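Local coordinates for protein CalsepRRP (Calystegia sepium, PDB 1JY5) that belongs to the RNase T2 family of RNA-cleaving enzymes, although whether it cleaves or binds RNA itself is uncertain, at residues 12-17 with 202-207; 39-44 with 78-83; 130-135 with 156-161; 162-167 with 188-193. One frame throughout, in Å; residues are numbered along the deposited sequence.

Contact 1 (12-17 with 202-207); sequences LTWSGT and VSLPIK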
# COMPACT_ATOMS: atom_id res chain seq x y z
N LEU A 12 0.91 -1.26 1.81
CA LEU A 12 -0.26 -0.79 2.54
C LEU A 12 0.15 0.24 3.59
O LEU A 12 1.20 0.11 4.22
CB LEU A 12 -0.94 -1.99 3.22
CG LEU A 12 -1.32 -3.15 2.29
CD1 LEU A 12 -1.86 -4.31 3.11
CD2 LEU A 12 -2.34 -2.68 1.27
N THR A 13 -0.68 1.25 3.78
CA THR A 13 -0.38 2.31 4.73
C THR A 13 -1.28 2.22 5.96
O THR A 13 -2.48 2.02 5.84
CB THR A 13 -0.61 3.69 4.09
OG1 THR A 13 0.19 3.80 2.90
CG2 THR A 13 -0.23 4.80 5.06
N TRP A 14 -0.68 2.35 7.14
CA TRP A 14 -1.47 2.32 8.37
C TRP A 14 -2.00 3.75 8.53
O TRP A 14 -1.24 4.67 8.83
CB TRP A 14 -0.61 1.91 9.56
CG TRP A 14 -1.39 1.83 10.85
CD1 TRP A 14 -1.42 2.75 11.86
CD2 TRP A 14 -2.31 0.80 11.23
NE1 TRP A 14 -2.29 2.35 12.85
CE2 TRP A 14 -2.85 1.16 12.48
CE3 TRP A 14 -2.73 -0.40 10.63
CZ2 TRP A 14 -3.79 0.36 13.15
CZ3 TRP A 14 -3.66 -1.19 11.30
CH2 TRP A 14 -4.19 -0.80 12.55
N SER A 15 -3.30 3.92 8.32
CA SER A 15 -3.92 5.24 8.39
C SER A 15 -3.65 6.02 9.67
O SER A 15 -3.48 7.25 9.64
CB SER A 15 -5.44 5.12 8.19
OG SER A 15 -6.07 4.53 9.31
N GLY A 16 -3.59 5.32 10.79
CA GLY A 16 -3.35 5.97 12.07
C GLY A 16 -2.00 6.64 12.17
O GLY A 16 -1.86 7.69 12.80
N THR A 17 -0.99 6.06 11.53
CA THR A 17 0.35 6.62 11.58
C THR A 17 0.51 7.79 10.61
O THR A 17 1.41 8.62 10.75
CB THR A 17 1.39 5.54 11.25
OG1 THR A 17 1.28 4.49 12.22
CG2 THR A 17 2.80 6.10 11.27
N VAL A 202 6.71 -1.54 18.62
CA VAL A 202 6.02 -0.61 17.74
C VAL A 202 4.57 -0.43 18.13
O VAL A 202 4.04 -1.20 18.94
CB VAL A 202 6.08 -1.10 16.28
CG1 VAL A 202 7.53 -1.17 15.82
CG2 VAL A 202 5.42 -2.46 16.16
N SER A 203 3.92 0.57 17.55
CA SER A 203 2.52 0.83 17.86
C SER A 203 1.64 0.93 16.62
O SER A 203 2.14 1.12 15.51
CB SER A 203 2.40 2.13 18.66
OG SER A 203 2.90 3.23 17.91
N LEU A 204 0.34 0.80 16.82
CA LEU A 204 -0.63 0.91 15.74
C LEU A 204 -1.61 2.00 16.15
O LEU A 204 -2.77 1.74 16.45
CB LEU A 204 -1.36 -0.42 15.54
CG LEU A 204 -0.48 -1.60 15.09
CD1 LEU A 204 -1.25 -2.91 15.23
CD2 LEU A 204 -0.04 -1.39 13.64
N PRO A 205 -1.14 3.26 16.17
CA PRO A 205 -1.94 4.43 16.55
C PRO A 205 -3.26 4.58 15.81
O PRO A 205 -3.42 4.13 14.67
CB PRO A 205 -0.99 5.60 16.29
CG PRO A 205 -0.14 5.09 15.15
CD PRO A 205 0.15 3.68 15.60
N ILE A 206 -4.21 5.23 16.48
CA ILE A 206 -5.54 5.49 15.94
C ILE A 206 -5.52 6.87 15.29
O ILE A 206 -4.70 7.72 15.67
CB ILE A 206 -6.60 5.46 17.07
CG1 ILE A 206 -6.54 4.12 17.80
CG2 ILE A 206 -8.00 5.68 16.49
CD1 ILE A 206 -7.40 4.05 19.05
N LYS A 207 -6.39 7.10 14.32
CA LYS A 207 -6.44 8.40 13.65
C LYS A 207 -6.85 9.50 14.62
O LYS A 207 -7.21 9.23 15.77
CB LYS A 207 -7.43 8.37 12.48
CG LYS A 207 -6.90 7.68 11.24
CD LYS A 207 -7.77 7.96 10.02
CE LYS A 207 -9.11 7.23 10.07
NZ LYS A 207 -10.03 7.74 11.11

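Contact 2 (39-44 with 78-83); sequences GFTIKG and YWPSYS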
# COMPACT_ATOMS: atom_id res chain seq x y z
N GLY A 39 -6.94 1.68 10.10
CA GLY A 39 -6.51 0.41 9.53
C GLY A 39 -5.64 0.61 8.31
O GLY A 39 -5.25 1.74 8.00
N PHE A 40 -5.34 -0.47 7.60
CA PHE A 40 -4.50 -0.37 6.41
C PHE A 40 -5.28 0.03 5.17
O PHE A 40 -6.38 -0.47 4.93
CB PHE A 40 -3.80 -1.71 6.11
CG PHE A 40 -2.65 -2.02 7.01
CD1 PHE A 40 -2.78 -2.97 8.02
CD2 PHE A 40 -1.44 -1.35 6.86
CE1 PHE A 40 -1.71 -3.26 8.86
CE2 PHE A 40 -0.37 -1.63 7.71
CZ PHE A 40 -0.50 -2.59 8.71
N THR A 41 -4.71 0.94 4.39
CA THR A 41 -5.31 1.35 3.12
C THR A 41 -4.20 1.18 2.09
O THR A 41 -3.03 1.01 2.44
CB THR A 41 -5.80 2.83 3.09
OG1 THR A 41 -4.72 3.71 3.42
CG2 THR A 41 -6.96 3.03 4.06
N ILE A 42 -4.56 1.22 0.81
CA ILE A 42 -3.57 1.03 -0.24
C ILE A 42 -2.63 2.20 -0.47
O ILE A 42 -3.05 3.34 -0.64
CB ILE A 42 -4.26 0.71 -1.59
CG1 ILE A 42 -5.15 -0.53 -1.44
CG2 ILE A 42 -3.20 0.45 -2.66
CD1 ILE A 42 -6.06 -0.78 -2.63
N LYS A 43 -1.34 1.90 -0.44
CA LYS A 43 -0.33 2.90 -0.74
C LYS A 43 -0.13 2.72 -2.25
O LYS A 43 -0.21 3.69 -3.02
CB LYS A 43 0.97 2.60 0.01
CG LYS A 43 2.14 3.45 -0.42
CD LYS A 43 1.86 4.93 -0.22
CE LYS A 43 3.04 5.74 -0.71
NZ LYS A 43 2.82 7.20 -0.58
N GLY A 44 0.12 1.48 -2.67
CA GLY A 44 0.29 1.20 -4.09
C GLY A 44 0.56 -0.26 -4.43
O GLY A 44 0.71 -1.09 -3.55
N TYR A 78 -10.56 3.04 0.09
CA TYR A 78 -9.46 2.13 0.38
C TYR A 78 -8.10 2.52 -0.19
O TYR A 78 -7.09 1.90 0.13
CB TYR A 78 -9.85 0.73 -0.08
CG TYR A 78 -11.15 0.29 0.57
CD1 TYR A 78 -12.34 0.25 -0.16
CD2 TYR A 78 -11.19 -0.05 1.91
CE1 TYR A 78 -13.54 -0.12 0.45
CE2 TYR A 78 -12.38 -0.43 2.53
CZ TYR A 78 -13.55 -0.46 1.79
OH TYR A 78 -14.72 -0.84 2.40
N TRP A 79 -8.09 3.56 -1.02
CA TRP A 79 -6.84 4.06 -1.60
C TRP A 79 -6.82 5.58 -1.45
O TRP A 79 -6.54 6.30 -2.41
CB TRP A 79 -6.76 3.68 -3.09
CG TRP A 79 -5.36 3.74 -3.64
CD1 TRP A 79 -4.38 4.62 -3.31
CD2 TRP A 79 -4.80 2.87 -4.64
NE1 TRP A 79 -3.24 4.36 -4.04
CE2 TRP A 79 -3.47 3.29 -4.86
CE3 TRP A 79 -5.30 1.78 -5.37
CZ2 TRP A 79 -2.63 2.66 -5.78
CZ3 TRP A 79 -4.46 1.16 -6.28
CH2 TRP A 79 -3.14 1.60 -6.48
N PRO A 80 -7.11 6.10 -0.25
CA PRO A 80 -7.11 7.55 -0.05
C PRO A 80 -5.72 8.16 0.09
O PRO A 80 -4.72 7.46 0.25
CB PRO A 80 -7.91 7.74 1.24
CG PRO A 80 -8.59 6.43 1.47
CD PRO A 80 -7.61 5.42 0.96
N SER A 81 -5.68 9.49 0.06
CA SER A 81 -4.45 10.24 0.25
C SER A 81 -4.53 10.80 1.67
O SER A 81 -5.63 11.06 2.17
CB SER A 81 -4.39 11.39 -0.76
OG SER A 81 -3.20 12.15 -0.60
N TYR A 82 -3.39 10.96 2.34
CA TYR A 82 -3.38 11.49 3.71
C TYR A 82 -2.63 12.82 3.81
O TYR A 82 -1.92 13.06 4.79
CB TYR A 82 -2.76 10.49 4.69
CG TYR A 82 -3.52 9.19 4.82
CD1 TYR A 82 -3.18 8.08 4.05
CD2 TYR A 82 -4.61 9.08 5.69
CE1 TYR A 82 -3.90 6.90 4.13
CE2 TYR A 82 -5.35 7.90 5.77
CZ TYR A 82 -4.99 6.81 4.98
OH TYR A 82 -5.72 5.64 5.04
N SER A 83 -2.79 13.67 2.80
CA SER A 83 -2.13 14.96 2.76
C SER A 83 -2.84 15.87 1.76
O SER A 83 -3.57 15.39 0.90
CB SER A 83 -0.66 14.77 2.35
OG SER A 83 0.09 15.96 2.54
O HOH W 1 -4.17 4.92 1.15
O HOH W 2 -1.01 6.14 -2.79

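Contact 3 (130-135 with 156-161); sequences YNISEI and SAIQSA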
# COMPACT_ATOMS: atom_id res chain seq x y z
N TYR A 130 -6.61 -10.28 0.87
CA TYR A 130 -5.71 -10.41 2.01
C TYR A 130 -5.84 -9.22 2.96
O TYR A 130 -5.03 -8.29 2.92
CB TYR A 130 -4.26 -10.54 1.54
CG TYR A 130 -4.03 -11.72 0.62
CD1 TYR A 130 -3.95 -11.55 -0.76
CD2 TYR A 130 -3.91 -13.01 1.13
CE1 TYR A 130 -3.74 -12.63 -1.61
CE2 TYR A 130 -3.71 -14.10 0.29
CZ TYR A 130 -3.62 -13.90 -1.08
OH TYR A 130 -3.42 -14.98 -1.92
N ASN A 131 -6.85 -9.27 3.81
CA ASN A 131 -7.10 -8.20 4.77
C ASN A 131 -6.08 -8.27 5.89
O ASN A 131 -6.25 -9.03 6.85
CB ASN A 131 -8.51 -8.33 5.34
CG ASN A 131 -8.92 -7.11 6.14
OD1 ASN A 131 -8.08 -6.46 6.76
ND2 ASN A 131 -10.21 -6.81 6.14
N ILE A 132 -5.03 -7.48 5.78
CA ILE A 132 -3.99 -7.48 6.79
C ILE A 132 -4.50 -6.93 8.11
O ILE A 132 -4.08 -7.38 9.18
CB ILE A 132 -2.78 -6.66 6.32
CG1 ILE A 132 -2.32 -7.17 4.94
CG2 ILE A 132 -1.65 -6.76 7.33
CD1 ILE A 132 -2.02 -8.68 4.92
N SER A 133 -5.42 -5.97 8.05
CA SER A 133 -5.98 -5.38 9.26
C SER A 133 -6.73 -6.44 10.07
O SER A 133 -6.67 -6.45 11.30
CB SER A 133 -6.93 -4.24 8.90
OG SER A 133 -6.25 -3.20 8.23
N GLU A 134 -7.41 -7.34 9.37
CA GLU A 134 -8.17 -8.42 10.00
C GLU A 134 -7.23 -9.47 10.59
O GLU A 134 -7.49 -10.03 11.66
CB GLU A 134 -9.11 -9.09 8.99
CG GLU A 134 -9.91 -10.26 9.55
CD GLU A 134 -10.76 -10.96 8.51
OE1 GLU A 134 -11.61 -10.29 7.88
OE2 GLU A 134 -10.59 -12.19 8.31
N ILE A 135 -6.14 -9.75 9.89
CA ILE A 135 -5.17 -10.73 10.36
C ILE A 135 -4.55 -10.26 11.67
O ILE A 135 -4.38 -11.05 12.61
CB ILE A 135 -4.05 -10.96 9.33
CG1 ILE A 135 -4.62 -11.72 8.12
CG2 ILE A 135 -2.90 -11.73 9.96
CD1 ILE A 135 -3.63 -11.91 6.98
N SER A 156 5.24 -12.35 12.77
CA SER A 156 4.84 -13.74 12.90
C SER A 156 3.35 -13.94 12.64
O SER A 156 2.94 -14.92 12.03
CB SER A 156 5.20 -14.27 14.29
OG SER A 156 4.77 -15.61 14.45
N ALA A 157 2.54 -12.99 13.11
CA ALA A 157 1.10 -13.08 12.91
C ALA A 157 0.78 -13.07 11.41
O ALA A 157 0.00 -13.89 10.93
CB ALA A 157 0.39 -11.92 13.61
N ILE A 158 1.38 -12.13 10.68
CA ILE A 158 1.13 -12.05 9.24
C ILE A 158 1.70 -13.27 8.54
O ILE A 158 1.04 -13.90 7.71
CB ILE A 158 1.74 -10.76 8.66
CG1 ILE A 158 1.11 -9.55 9.34
CG2 ILE A 158 1.51 -10.70 7.15
CD1 ILE A 158 1.73 -8.23 8.99
N GLN A 159 2.94 -13.62 8.88
CA GLN A 159 3.62 -14.77 8.31
C GLN A 159 2.84 -16.07 8.42
O GLN A 159 2.72 -16.82 7.45
CB GLN A 159 4.99 -14.95 8.98
CG GLN A 159 5.48 -16.39 9.01
CD GLN A 159 5.76 -16.94 7.63
OE1 GLN A 159 5.88 -18.16 7.45
NE2 GLN A 159 5.88 -16.05 6.66
N SER A 160 2.30 -16.36 9.60
CA SER A 160 1.56 -17.60 9.78
C SER A 160 0.25 -17.62 9.00
O SER A 160 -0.25 -18.68 8.65
CB SER A 160 1.29 -17.87 11.27
OG SER A 160 0.47 -16.87 11.85
N ALA A 161 -0.30 -16.44 8.70
CA ALA A 161 -1.55 -16.38 7.94
C ALA A 161 -1.33 -16.42 6.43
O ALA A 161 -2.13 -17.01 5.70
CB ALA A 161 -2.33 -15.12 8.33

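Contact 4 (162-167 with 188-193); sequences LRVTPV and LQECPS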
# COMPACT_ATOMS: atom_id res chain seq x y z
N LEU A 162 -0.25 -15.80 5.95
CA LEU A 162 0.03 -15.76 4.51
C LEU A 162 1.05 -16.80 4.03
O LEU A 162 1.08 -17.13 2.85
CB LEU A 162 0.52 -14.36 4.12
CG LEU A 162 -0.36 -13.19 4.56
CD1 LEU A 162 0.26 -11.87 4.12
CD2 LEU A 162 -1.75 -13.34 3.98
N ARG A 163 1.87 -17.29 4.95
CA ARG A 163 2.90 -18.27 4.61
C ARG A 163 4.06 -17.57 3.91
O ARG A 163 4.93 -18.21 3.32
CB ARG A 163 2.31 -19.39 3.74
CG ARG A 163 1.17 -20.15 4.42
CD ARG A 163 0.35 -20.97 3.43
NE ARG A 163 -0.79 -21.63 4.07
CZ ARG A 163 -1.81 -22.18 3.42
NH1 ARG A 163 -1.85 -22.17 2.10
NH2 ARG A 163 -2.80 -22.75 4.10
N VAL A 164 4.06 -16.24 3.97
CA VAL A 164 5.15 -15.45 3.41
C VAL A 164 5.46 -14.35 4.42
O VAL A 164 4.61 -13.96 5.22
CB VAL A 164 4.81 -14.83 2.02
CG1 VAL A 164 4.76 -15.94 0.97
CG2 VAL A 164 3.48 -14.08 2.07
N THR A 165 6.69 -13.85 4.38
CA THR A 165 7.09 -12.82 5.31
C THR A 165 6.93 -11.43 4.73
O THR A 165 7.40 -11.14 3.63
CB THR A 165 8.55 -13.06 5.76
OG1 THR A 165 8.65 -14.36 6.34
CG2 THR A 165 8.98 -12.02 6.79
N PRO A 166 6.23 -10.55 5.46
CA PRO A 166 6.01 -9.18 5.00
C PRO A 166 7.22 -8.30 5.31
O PRO A 166 8.11 -8.69 6.06
CB PRO A 166 4.80 -8.74 5.80
CG PRO A 166 5.05 -9.41 7.12
CD PRO A 166 5.47 -10.81 6.70
N VAL A 167 7.25 -7.13 4.70
CA VAL A 167 8.31 -6.17 4.94
C VAL A 167 7.56 -5.05 5.68
O VAL A 167 6.48 -4.65 5.26
CB VAL A 167 8.92 -5.65 3.62
CG1 VAL A 167 9.96 -4.57 3.92
CG2 VAL A 167 9.59 -6.81 2.87
N LEU A 188 1.17 -15.28 -3.74
CA LEU A 188 2.01 -14.73 -2.69
C LEU A 188 3.43 -15.27 -2.82
O LEU A 188 3.61 -16.45 -3.13
CB LEU A 188 1.47 -15.14 -1.32
CG LEU A 188 0.24 -14.39 -0.84
CD1 LEU A 188 -0.49 -15.19 0.22
CD2 LEU A 188 0.70 -13.05 -0.32
N GLN A 189 4.43 -14.43 -2.61
CA GLN A 189 5.81 -14.91 -2.64
C GLN A 189 6.58 -14.11 -1.61
O GLN A 189 6.04 -13.17 -1.02
CB GLN A 189 6.44 -14.70 -4.02
CG GLN A 189 6.64 -13.24 -4.38
CD GLN A 189 7.52 -13.06 -5.60
OE1 GLN A 189 7.15 -13.45 -6.71
NE2 GLN A 189 8.70 -12.48 -5.40
N GLU A 190 7.82 -14.49 -1.38
CA GLU A 190 8.66 -13.78 -0.43
C GLU A 190 9.16 -12.52 -1.12
O GLU A 190 9.38 -12.52 -2.33
CB GLU A 190 9.87 -14.63 -0.02
CG GLU A 190 9.53 -15.95 0.67
CD GLU A 190 8.94 -15.76 2.05
OE1 GLU A 190 8.86 -14.61 2.51
OE2 GLU A 190 8.55 -16.77 2.67
N CYS A 191 9.34 -11.46 -0.35
CA CYS A 191 9.87 -10.22 -0.88
C CYS A 191 11.38 -10.36 -0.81
O CYS A 191 11.89 -11.21 -0.09
CB CYS A 191 9.46 -9.04 -0.01
SG CYS A 191 7.70 -8.61 0.04
N PRO A 192 12.12 -9.53 -1.56
CA PRO A 192 13.58 -9.60 -1.52
C PRO A 192 14.09 -9.40 -0.09
O PRO A 192 13.47 -8.67 0.69
CB PRO A 192 14.01 -8.47 -2.44
CG PRO A 192 12.90 -8.43 -3.46
CD PRO A 192 11.67 -8.57 -2.59
N SER A 193 15.21 -10.03 0.24
CA SER A 193 15.79 -9.89 1.58
C SER A 193 16.04 -8.42 1.86
O SER A 193 16.63 -7.72 1.04
CB SER A 193 17.11 -10.65 1.68
OG SER A 193 16.93 -12.04 1.49
O HOH W 3 5.56 -11.22 0.90
O HOH W 4 9.45 -11.79 2.33
O HOH W 5 8.05 -16.69 5.27

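Contact 1 (12-17 with 202-207)
In this RNase T2 fold the C-terminal tail crosses the point where strand 7-14 turns into helix 15-18, and Leu204 and Pro205 of the tail pack on Trp14, Gly16 and Thr17. Trp14 is the main side chain on the strand side. Its CG is anti to the backbone N (chi1 -179°), on a CB that points toward the tail. Trp14 NE1 donates to Pro205 O over 2.8 Å, with an N-H...O angle of 152°. The donor lies in the carbonyl plane, on a lone pair. Leu204 CD2 sits over one face of the indole, 3.9 Å from the centroid of the Trp14 six-membered ring, in a CH-pi contact. Leu204 CB touches Trp14 CZ2 at 3.5 Å. A leucine in place of Trp14 would probably leave Pro205 O without its N-H donor and Leu204 CD2 without the aromatic face it rests on. Pro205 O has a second neighbour: Gly16 CA approaches it to 3.2 Å in a nearly straight CA-H...O contact of 168°. The lack of a side chain at Gly16 lets the tail carbonyl come this close. Next to it, Thr17 OG1 lies 3.3 Å from Pro205 CG, while its hydrogen bond goes to Val175 O of strand 174-182. Further along the tail, the bent side chain of Lys207 passes Ser15 and ends with NZ bonded to Val36 O. Ser15 OG is bonded to Gly39 N, and its contact with the tail is to the aliphatic part of the lysine, 3.8 Å from Lys207 CG.

Contact 2 (39-44 with 78-83)
Thr41 and Ile42 belong to the strand that carries the counterpart of the first active-site motif of RNase T2 enzymes, and they meet the loop that follows helix 72-78. Ile42 N donates to Tyr78 O over 2.7 Å. Ile42 also lies against the Trp79 indole. Its CG2, anti to the backbone N, stands over the middle of the six-membered ring, 3.5 Å from the Trp79 ring centroid, in a CH-pi contact. Ile42 O lies over the same indole, 3.2 Å from Trp79 CD1. Helix 116-129 packs on both side chains, through Thr123. The next two residues, Lys43 and Gly44, both face Ala11 of strand 7-14 and form a classic beta bulge. In active relatives a histidine usually stands where this chain has Lys43, so the site is probably altered here. The Lys43 side chain points away from the loop, but its carbonyl takes part: a water donates to Lys43 O at 2.6 Å and accepts from Trp79 NE1 at 3.1 Å, in the plane of the indole. Earlier on the strand, Thr41 and Tyr82 reach tip to tip. Thr41 OG1 is placed between the backbone N and the carbonyl carbon (chi1 57°) and shares a hydrogen bond of 2.7 Å with Tyr82 OH; Thr41 OG1 lies at the edge of the phenol ring, in its plane. Thr41 CB meanwhile rests against Pro80 CD. A second water, 2.6 Å from Thr41 OG1, also lies close to Ile42 O and Pro80 O.

Contact 3 (130-135 with 156-161)
Ile135 of helix 132-137 packs on Ala157 and Ala161 of helix 151-162, a small helix-to-helix contact of the RNase T2 fold with no hydrogen bond across it. The tighter part lies round Ile135. Its CG2, anti to the backbone N, is 3.7 Å from Ala157 O, and its CD1 is 3.7 Å from Ala161 CB. That methyl thus meets both branches of the isoleucine. An alanine in place of Ile135 would probably open a gap beside Ala161 CB and leave the two helices less firmly packed. Deeper in, Ile132 and Ile158 cross at about a right angle and meet more lightly, with Ile132 CG2 4.0 Å from Ile158 CD1. Leu162, at the end of helix 151-162, touches both Ile132 and Ile135. On the solvent side Ala161 is exposed, and Ile135 covers it only in part. The start of helix 132-137 is held from within: Asn131 is its N-cap, and Asn131 OD1 accepts from Glu134 N at 2.8 Å, with the donor above the plane of the side-chain carbonyl.

Contact 4 (162-167 with 188-193)
The side chain of Glu190 leaves with CG anti to the carbonyl carbon (chi1 -61°) and then bends at chi2 (-69°), which turns CD toward Thr165. Glu190 OE1 accepts from Thr165 N over 3.0 Å. The bond is nearly straight, at 169°, and meets the oxygen on its syn side, tilted somewhat out of the carboxylate plane. The other carboxylate oxygen is bridged to the same residue by water. One water lies 2.6 Å from Glu190 OE2, to which it donates, and 2.6 Å from Thr165 OG1. Thr165 thus holds one carboxylate oxygen directly and the other through a water, although both residues are exposed. Another water joins the backbones by donating to Gln189 O and, over a longer distance, to Thr165 O. A third accepts from Cys191 N. Val164 meets the other segment with both branches: its CG1 lies against the carbonyl Gln189 O at 3.6 Å, and its CG2 makes the apolar contact, 3.8 Å from Leu188 CD2. Leu188 CD1 extends to the end of helix 151-162, where it is 3.6 Å from Leu162 O. Ile180 of strand 174-182 touches both of these leucines. At the far end Val167 CG2 packs on Cys191 CB at 3.6 Å, beside the disulfide from Cys191 to Cys181. Val167 is backbone hydrogen-bonded to Gln179, and Gln189 to Cys181. The contact thus joins the loop before strand 167-171 to the short, weakly bonded strand 188-189; strands 167-171 and 188-189 both run antiparallel to strand 174-182 in the sheet of this RNase T2 fold.

Contact 1 joins the two ends of the chain, and the other three lie within its span. Contact 2 closes first, then contact 3, then contact 4. Contacts 1, 2 and 4 all reach the same antiparallel sheet. Strands 7-14 and 40-48 are neighbours in it, so contacts 1 and 2 touch, with centres 11 Å apart. Contact 3 sits among the helices and touches each of the others: Leu12 meets Ile132, Phe40 N bonds to Ser133 OG, and Tyr130 packs on Leu162 and Leu188. Its centre is 12 Å from contact 4, while contact 4 lies 21 Å from contacts 1 and 2. Contact 3 therefore lies between contacts 2 and 4 and bridges these separate parts of the fold.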